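Local coordinates for MutT/nudix family protein (Shewanella oneidensis, PDB 3GZ5) that acts as an ADP-ribose-dependent transcriptional regulator of NAD metabolism, probably sensing its effector through a Nudix domain and binding DNA through a winged helix domain, at residues B[23-28]-B[55-60]; B[109-113]-B[152-156]; B[160-166]-B[182-187]. All blocks are in the same frame, centred on the assembly; numbering follows the deposited sequence.

Interaction 1 (B[23-28]-B[55-60]); sequences LTVDAV and LPGGFI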
# COMPACT_ATOMS: atom_id res chain seq x y z
N LEU B 23 3.26 19.84 1.04
CA LEU B 23 2.42 18.67 0.95
C LEU B 23 1.85 18.64 -0.44
O LEU B 23 1.13 19.55 -0.83
CB LEU B 23 1.31 18.74 2.00
CG LEU B 23 0.28 17.61 2.09
CD1 LEU B 23 0.95 16.26 2.38
CD2 LEU B 23 -0.78 17.94 3.17
N THR B 24 2.20 17.61 -1.21
CA THR B 24 1.71 17.46 -2.57
C THR B 24 1.12 16.06 -2.80
O THR B 24 1.26 15.15 -1.97
CB THR B 24 2.80 17.76 -3.62
OG1 THR B 24 3.89 16.83 -3.46
CG2 THR B 24 3.32 19.23 -3.51
N VAL B 25 0.44 15.91 -3.92
CA VAL B 25 -0.04 14.61 -4.34
C VAL B 25 0.57 14.41 -5.73
O VAL B 25 0.68 15.38 -6.46
CB VAL B 25 -1.63 14.57 -4.32
CG1 VAL B 25 -2.14 13.21 -4.66
CG2 VAL B 25 -2.16 14.94 -2.94
N ASP B 26 1.04 13.20 -6.06
CA ASP B 26 1.59 12.89 -7.40
C ASP B 26 1.00 11.58 -7.90
O ASP B 26 0.48 10.80 -7.13
CB ASP B 26 3.13 12.73 -7.37
CG ASP B 26 3.87 14.06 -7.20
OD1 ASP B 26 4.89 14.11 -6.51
OD2 ASP B 26 3.41 15.08 -7.75
N ALA B 27 1.13 11.35 -9.19
CA ALA B 27 0.63 10.15 -9.85
C ALA B 27 1.60 9.71 -10.92
O ALA B 27 2.04 10.52 -11.75
CB ALA B 27 -0.71 10.42 -10.47
N VAL B 28 1.95 8.42 -10.86
CA VAL B 28 2.56 7.70 -11.97
C VAL B 28 1.43 7.05 -12.79
O VAL B 28 0.84 6.04 -12.38
CB VAL B 28 3.59 6.66 -11.50
CG1 VAL B 28 4.36 6.12 -12.67
CG2 VAL B 28 4.57 7.28 -10.48
N LEU B 55 6.58 13.91 -12.52
CA LEU B 55 5.21 13.42 -12.40
C LEU B 55 4.20 14.56 -12.41
O LEU B 55 4.47 15.65 -11.88
CB LEU B 55 5.07 12.62 -11.10
CG LEU B 55 6.05 11.46 -10.90
CD1 LEU B 55 5.87 10.79 -9.54
CD2 LEU B 55 5.89 10.47 -12.04
N PRO B 56 3.01 14.30 -12.99
CA PRO B 56 1.89 15.21 -12.75
C PRO B 56 1.54 15.14 -11.26
O PRO B 56 1.68 14.07 -10.63
CB PRO B 56 0.76 14.65 -13.61
CG PRO B 56 1.17 13.25 -13.92
CD PRO B 56 2.64 13.17 -13.87
N GLY B 57 1.14 16.27 -10.69
CA GLY B 57 0.88 16.36 -9.27
C GLY B 57 1.01 17.78 -8.75
O GLY B 57 1.28 18.70 -9.51
N GLY B 58 0.80 17.95 -7.45
CA GLY B 58 0.89 19.26 -6.82
C GLY B 58 -0.01 19.40 -5.61
O GLY B 58 -0.36 18.41 -4.95
N PHE B 59 -0.42 20.63 -5.33
CA PHE B 59 -1.06 20.99 -4.06
C PHE B 59 -2.54 20.67 -4.00
O PHE B 59 -3.26 20.69 -5.00
CB PHE B 59 -0.81 22.48 -3.69
CG PHE B 59 0.65 22.86 -3.62
CD1 PHE B 59 1.46 22.38 -2.62
CD2 PHE B 59 1.21 23.71 -4.58
CE1 PHE B 59 2.84 22.74 -2.55
CE2 PHE B 59 2.57 24.06 -4.54
CZ PHE B 59 3.39 23.57 -3.52
N ILE B 60 -2.98 20.37 -2.80
CA ILE B 60 -4.41 20.21 -2.50
C ILE B 60 -5.08 21.59 -2.68
O ILE B 60 -4.52 22.61 -2.30
CB ILE B 60 -4.55 19.64 -1.05
CG1 ILE B 60 -3.99 18.22 -1.02
CG2 ILE B 60 -6.01 19.71 -0.50
CD1 ILE B 60 -3.52 17.79 0.34
O HOH W 1 -1.20 20.53 -0.46
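Strand 23-28 runs antiparallel to the short strand at the centre of 55-60. Val-25 and Gly-58 form the hydrogen-bonded pair, with Val-25 N to Gly-58 O and Gly-58 N to Val-25 O both 2.8 Å; Ala-27 N adds a third bond, 3.1 Å to Pro-56 O. At the next pair, Asp-26 and Gly-57, the backbones close to 4.0 Å between CA atoms. The bare Gly-57 leaves a hollow there, and the Asp-26 carboxylate fills it: OD2 lies 3.2 Å from Gly-57 CA, where a beta carbon would collide with it. Both glycines have phi near +150°, where a beta carbon would jam against the preceding carbonyl oxygen. Leu-55 is the bump at one end, with CD1 4.0 Å from Asp-26 CB and CD2 3.8 Å from Val-28 CG2. At the other end the strands splay; Phe-59 swings its ring edge to 3.4 Å (CD1) from Leu-23 O, Ile-60 CD1 meets Leu-23 CD2 at 3.9 Å, and a water bridges Leu-23 O and Ile-60 N. By position the glycine pair corresponds to the start of the Nudix box, whose consensus is only partly kept here. On one face of the sheet Val-25 and Ala-27 pack on helix 68-80, on the other Val-28 and Leu-55 meet helix 145-162, and strand 104-112 flanks strand 22-33, its Thr-106 hydrogen-bonding Thr-24 OG1 and Asp-26 OD1.

Interaction 2 (B[109-113]-B[152-156]); sequences YTALM and ARERL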
# COMPACT_ATOMS: atom_id res chain seq x y z
N TYR B 109 0.37 8.15 -6.09
CA TYR B 109 -0.62 7.25 -6.64
C TYR B 109 -0.06 6.57 -7.89
O TYR B 109 0.84 7.13 -8.55
CB TYR B 109 -1.89 8.03 -7.05
CG TYR B 109 -2.73 8.46 -5.87
CD1 TYR B 109 -3.88 7.75 -5.53
CD2 TYR B 109 -2.37 9.53 -5.08
CE1 TYR B 109 -4.66 8.11 -4.43
CE2 TYR B 109 -3.13 9.90 -3.96
CZ TYR B 109 -4.27 9.19 -3.66
OH TYR B 109 -5.03 9.54 -2.56
N THR B 110 -0.57 5.35 -8.17
CA THR B 110 -0.43 4.72 -9.48
C THR B 110 -1.74 4.81 -10.23
O THR B 110 -2.81 4.62 -9.64
CB THR B 110 -0.06 3.20 -9.42
OG1 THR B 110 1.09 3.01 -8.60
CG2 THR B 110 0.30 2.69 -10.84
N ALA B 111 -1.66 5.09 -11.52
CA ALA B 111 -2.84 5.05 -12.34
C ALA B 111 -2.61 4.33 -13.67
O ALA B 111 -1.47 4.20 -14.15
CB ALA B 111 -3.42 6.49 -12.55
N LEU B 112 -3.72 3.90 -14.27
CA LEU B 112 -3.72 3.26 -15.58
C LEU B 112 -4.85 3.79 -16.44
O LEU B 112 -5.98 3.98 -15.98
CB LEU B 112 -3.85 1.72 -15.44
CG LEU B 112 -2.73 0.88 -14.80
CD1 LEU B 112 -3.08 -0.63 -14.80
CD2 LEU B 112 -1.43 1.07 -15.57
N MET B 113 -4.54 4.06 -17.70
CA MET B 113 -5.57 4.42 -18.67
C MET B 113 -5.15 3.97 -20.06
O MET B 113 -3.99 3.64 -20.27
CB MET B 113 -5.84 5.92 -18.67
CG MET B 113 -4.75 6.83 -19.27
SD MET B 113 -5.45 8.51 -19.41
CE MET B 113 -4.00 9.44 -19.70
N ALA B 152 6.32 2.38 -8.50
CA ALA B 152 5.07 2.16 -9.22
C ALA B 152 5.20 0.98 -10.19
O ALA B 152 4.33 0.12 -10.24
CB ALA B 152 4.63 3.42 -9.96
N ARG B 153 6.29 0.96 -10.95
CA ARG B 153 6.57 -0.08 -11.94
C ARG B 153 6.68 -1.48 -11.31
O ARG B 153 6.24 -2.47 -11.89
CB ARG B 153 7.83 0.27 -12.75
CG ARG B 153 8.31 -0.83 -13.73
CD ARG B 153 7.32 -1.11 -14.86
NE ARG B 153 7.83 -2.13 -15.77
CZ ARG B 153 7.81 -3.44 -15.53
NH1 ARG B 153 7.30 -3.92 -14.39
NH2 ARG B 153 8.30 -4.28 -16.43
N GLU B 154 7.29 -1.53 -10.12
CA GLU B 154 7.40 -2.73 -9.32
C GLU B 154 6.06 -3.21 -8.74
O GLU B 154 5.80 -4.42 -8.65
CB GLU B 154 8.30 -2.43 -8.15
CG GLU B 154 9.75 -2.61 -8.37
CD GLU B 154 10.43 -2.79 -7.04
OE1 GLU B 154 10.96 -3.90 -6.80
OE2 GLU B 154 10.36 -1.85 -6.21
N ARG B 155 5.23 -2.27 -8.28
CA ARG B 155 3.89 -2.69 -7.86
C ARG B 155 3.05 -3.20 -9.03
O ARG B 155 2.31 -4.12 -8.87
CB ARG B 155 3.12 -1.64 -7.05
CG ARG B 155 1.97 -2.38 -6.26
CD ARG B 155 1.18 -1.54 -5.36
NE ARG B 155 0.55 -0.45 -6.11
CZ ARG B 155 -0.19 0.50 -5.55
NH1 ARG B 155 -0.70 1.47 -6.31
NH2 ARG B 155 -0.41 0.48 -4.23
N LEU B 156 3.21 -2.60 -10.20
CA LEU B 156 2.57 -3.10 -11.42
C LEU B 156 2.93 -4.55 -11.75
O LEU B 156 2.07 -5.34 -12.17
CB LEU B 156 2.93 -2.23 -12.61
CG LEU B 156 2.16 -0.94 -12.83
CD1 LEU B 156 2.09 -0.78 -14.34
CD2 LEU B 156 0.79 -1.02 -12.24
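Here a helix lies across a strand, and three side chains of the helix meet two of the strand. The axes of strand 109-112 and helix 152-156 come within 9.5 Å at an angle of 58°. Thr-110 is the central knob: its CA-CB bond points at the helix, and the m rotamer (chi1 -53°) spreads its two branches over different neighbours. OG1 sits 3.8 Å from Ala-152 CB and CG2 4.0 Å from Leu-156 CD2. The small Ala-152 lets the backbones draw together, its CA only 6.1 Å from that of Thr-110. Arg-155 stays extended through chi1 and chi2 (both t), then turns at chi3 (p, 59°), which brings the guanidinium round to Thr-110, where NH1 gives OG1 a weak hydrogen bond of 3.3 Å. Its stronger ties lie beyond, in a salt bridge to Glu-88 and a hydrogen bond to the carbonyl of Gln-89, so the arginine links the helix to strand 86-95 as well. Leu-156 has chi2 between the standard wells (-146°); in this pose CD1 reaches Leu-112 CD2 at 4.2 Å. Leu-112 leaves the strand sideways, yet its m,t conformation carries the branched tip in toward the helix. Tyr-109 and Ala-111, the neighbours of Thr-110 along the strand, point away from helix 152-156 and pack on helix 68-80. A beta-sheet with a helix packed on each face is the alpha-beta-alpha sandwich of the Nudix fold, and this contact forms one of its two helix-sheet layers.

Interaction 3 (B[160-166]-B[182-187]); sequences ALYSLVP and VHEVLL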
# COMPACT_ATOMS: atom_id res chain seq x y z
N ALA B 160 0.40 -7.70 -12.10
CA ALA B 160 0.42 -8.68 -13.21
C ALA B 160 0.39 -10.12 -12.69
O ALA B 160 -0.08 -11.02 -13.37
CB ALA B 160 1.62 -8.47 -14.11
N LEU B 161 0.86 -10.32 -11.46
CA LEU B 161 0.94 -11.64 -10.85
C LEU B 161 -0.34 -12.08 -10.15
O LEU B 161 -0.65 -13.29 -10.08
CB LEU B 161 2.10 -11.68 -9.83
CG LEU B 161 3.53 -12.01 -10.29
CD1 LEU B 161 4.40 -12.19 -9.06
CD2 LEU B 161 3.62 -13.28 -11.16
N TYR B 162 -1.07 -11.10 -9.62
CA TYR B 162 -2.21 -11.41 -8.76
C TYR B 162 -3.54 -10.81 -9.18
O TYR B 162 -4.51 -10.94 -8.46
CB TYR B 162 -1.93 -11.00 -7.30
CG TYR B 162 -0.79 -11.76 -6.68
CD1 TYR B 162 -0.95 -13.07 -6.24
CD2 TYR B 162 0.45 -11.15 -6.53
CE1 TYR B 162 0.12 -13.78 -5.67
CE2 TYR B 162 1.53 -11.84 -5.96
CZ TYR B 162 1.34 -13.14 -5.53
OH TYR B 162 2.41 -13.78 -4.97
N SER B 163 -3.58 -10.13 -10.33
CA SER B 163 -4.82 -9.49 -10.80
C SER B 163 -4.86 -9.33 -12.32
O SER B 163 -3.92 -9.74 -13.01
CB SER B 163 -5.00 -8.11 -10.13
OG SER B 163 -4.15 -7.12 -10.69
N LEU B 164 -5.95 -8.75 -12.84
CA LEU B 164 -6.06 -8.34 -14.25
C LEU B 164 -6.13 -6.82 -14.37
O LEU B 164 -6.56 -6.29 -15.38
CB LEU B 164 -7.30 -8.97 -14.91
CG LEU B 164 -7.43 -10.50 -14.94
CD1 LEU B 164 -8.75 -10.92 -15.58
CD2 LEU B 164 -6.27 -11.13 -15.73
N VAL B 165 -5.68 -6.14 -13.31
CA VAL B 165 -5.47 -4.71 -13.30
C VAL B 165 -4.67 -4.21 -14.53
O VAL B 165 -4.99 -3.13 -15.06
CB VAL B 165 -4.86 -4.24 -11.92
CG1 VAL B 165 -4.33 -2.83 -11.99
CG2 VAL B 165 -5.90 -4.37 -10.76
N PRO B 166 -3.65 -4.97 -15.03
CA PRO B 166 -3.07 -4.46 -16.29
C PRO B 166 -4.04 -4.25 -17.46
O PRO B 166 -3.72 -3.51 -18.36
CB PRO B 166 -1.99 -5.49 -16.64
CG PRO B 166 -1.58 -6.02 -15.27
CD PRO B 166 -2.91 -6.14 -14.53
N VAL B 182 0.39 -7.49 -22.36
CA VAL B 182 0.66 -6.47 -21.34
C VAL B 182 1.20 -7.09 -20.06
O VAL B 182 2.11 -6.53 -19.47
CB VAL B 182 -0.58 -5.59 -20.95
CG1 VAL B 182 -0.10 -4.42 -20.10
CG2 VAL B 182 -1.26 -5.05 -22.17
N HIS B 183 0.63 -8.22 -19.64
CA HIS B 183 1.13 -8.92 -18.44
C HIS B 183 2.59 -9.42 -18.64
O HIS B 183 3.42 -9.32 -17.73
CB HIS B 183 0.23 -10.10 -18.04
CG HIS B 183 -1.07 -9.71 -17.39
ND1 HIS B 183 -1.39 -10.05 -16.09
CD2 HIS B 183 -2.16 -9.06 -17.88
CE1 HIS B 183 -2.60 -9.61 -15.80
NE2 HIS B 183 -3.09 -9.00 -16.87
N GLU B 184 2.87 -9.97 -19.82
CA GLU B 184 4.23 -10.40 -20.19
C GLU B 184 5.22 -9.22 -20.15
O GLU B 184 6.30 -9.36 -19.60
CB GLU B 184 4.25 -11.09 -21.56
CG GLU B 184 3.57 -12.44 -21.55
CD GLU B 184 3.40 -13.08 -22.92
OE1 GLU B 184 3.02 -14.26 -22.98
OE2 GLU B 184 3.63 -12.41 -23.95
N VAL B 185 4.84 -8.07 -20.69
CA VAL B 185 5.71 -6.89 -20.63
C VAL B 185 6.07 -6.53 -19.18
O VAL B 185 7.21 -6.16 -18.89
CB VAL B 185 5.09 -5.66 -21.35
CG1 VAL B 185 5.96 -4.40 -21.20
CG2 VAL B 185 4.86 -5.97 -22.82
N LEU B 186 5.08 -6.65 -18.28
CA LEU B 186 5.25 -6.25 -16.88
C LEU B 186 6.11 -7.23 -16.11
O LEU B 186 6.86 -6.84 -15.22
CB LEU B 186 3.90 -6.06 -16.18
CG LEU B 186 3.15 -4.81 -16.61
CD1 LEU B 186 1.70 -4.81 -16.10
CD2 LEU B 186 3.91 -3.57 -16.13
N LEU B 187 5.97 -8.51 -16.44
CA LEU B 187 6.74 -9.55 -15.77
C LEU B 187 8.11 -9.73 -16.44
O LEU B 187 9.00 -10.38 -15.90
CB LEU B 187 5.96 -10.87 -15.69
CG LEU B 187 4.62 -10.83 -14.94
CD1 LEU B 187 3.96 -12.21 -14.91
CD2 LEU B 187 4.80 -10.31 -13.54
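This contact belongs to the junction between the Nudix domain and the winged helix domain: the end of helix 145-162 and the turn after it pack against one side of helix 176-187, and His-183 lies in the resulting pocket. Its ND1 donates to Ala-160 O at 3.2 Å, while CE1 lies 3.1 Å from Ser-163 O, both oxygens at the ring edge. Over one face sits Pro-166, its CG 3.8 Å from the ring centroid in a CH-pi contact. The chain bends into this position through an ST turn, Val-165 N to Ser-163 OG at 3.2 Å, where OG also hydrogen-bonds Lys-159 O. Beside the ring, Ala-160 CB nestles against Leu-186 CB (3.9 Å) and Leu-187 CD2 (3.7 Å), and Pro-166 CG touches Leu-186 CD1 at 3.6 Å. Phe-196 meets the ring edge-to-face from elsewhere in the winged helix domain. Buried NE2 has no partner in the model, consistent with a neutral ring protonated on ND1; a charged one would leave NE2-H without an acceptor.

Overall arrangement
The three contacts follow one another along the chain and through the fold, from the Nudix sheet to the winged helix domain. Interactions 1 and 2, with centres 14 Å apart, share the mixed sheet: strands 22-33 and 104-112 are neighbours, joined by Val-28 O to Ala-111 N and Asp-26 O to Tyr-109 N, each 2.8 Å. Helix 145-162 then carries interaction 2 on to interaction 3, 11 Å away between centres, where Arg-153 NH1 lies 3.1 Å from Leu-186 O and Leu-156 packs on Leu-186. Interactions 1 and 3 do not touch, lying 25 Å apart between centres. The Nudix sheet and the DNA-binding part are thus joined by continuous packing along helix 145-162.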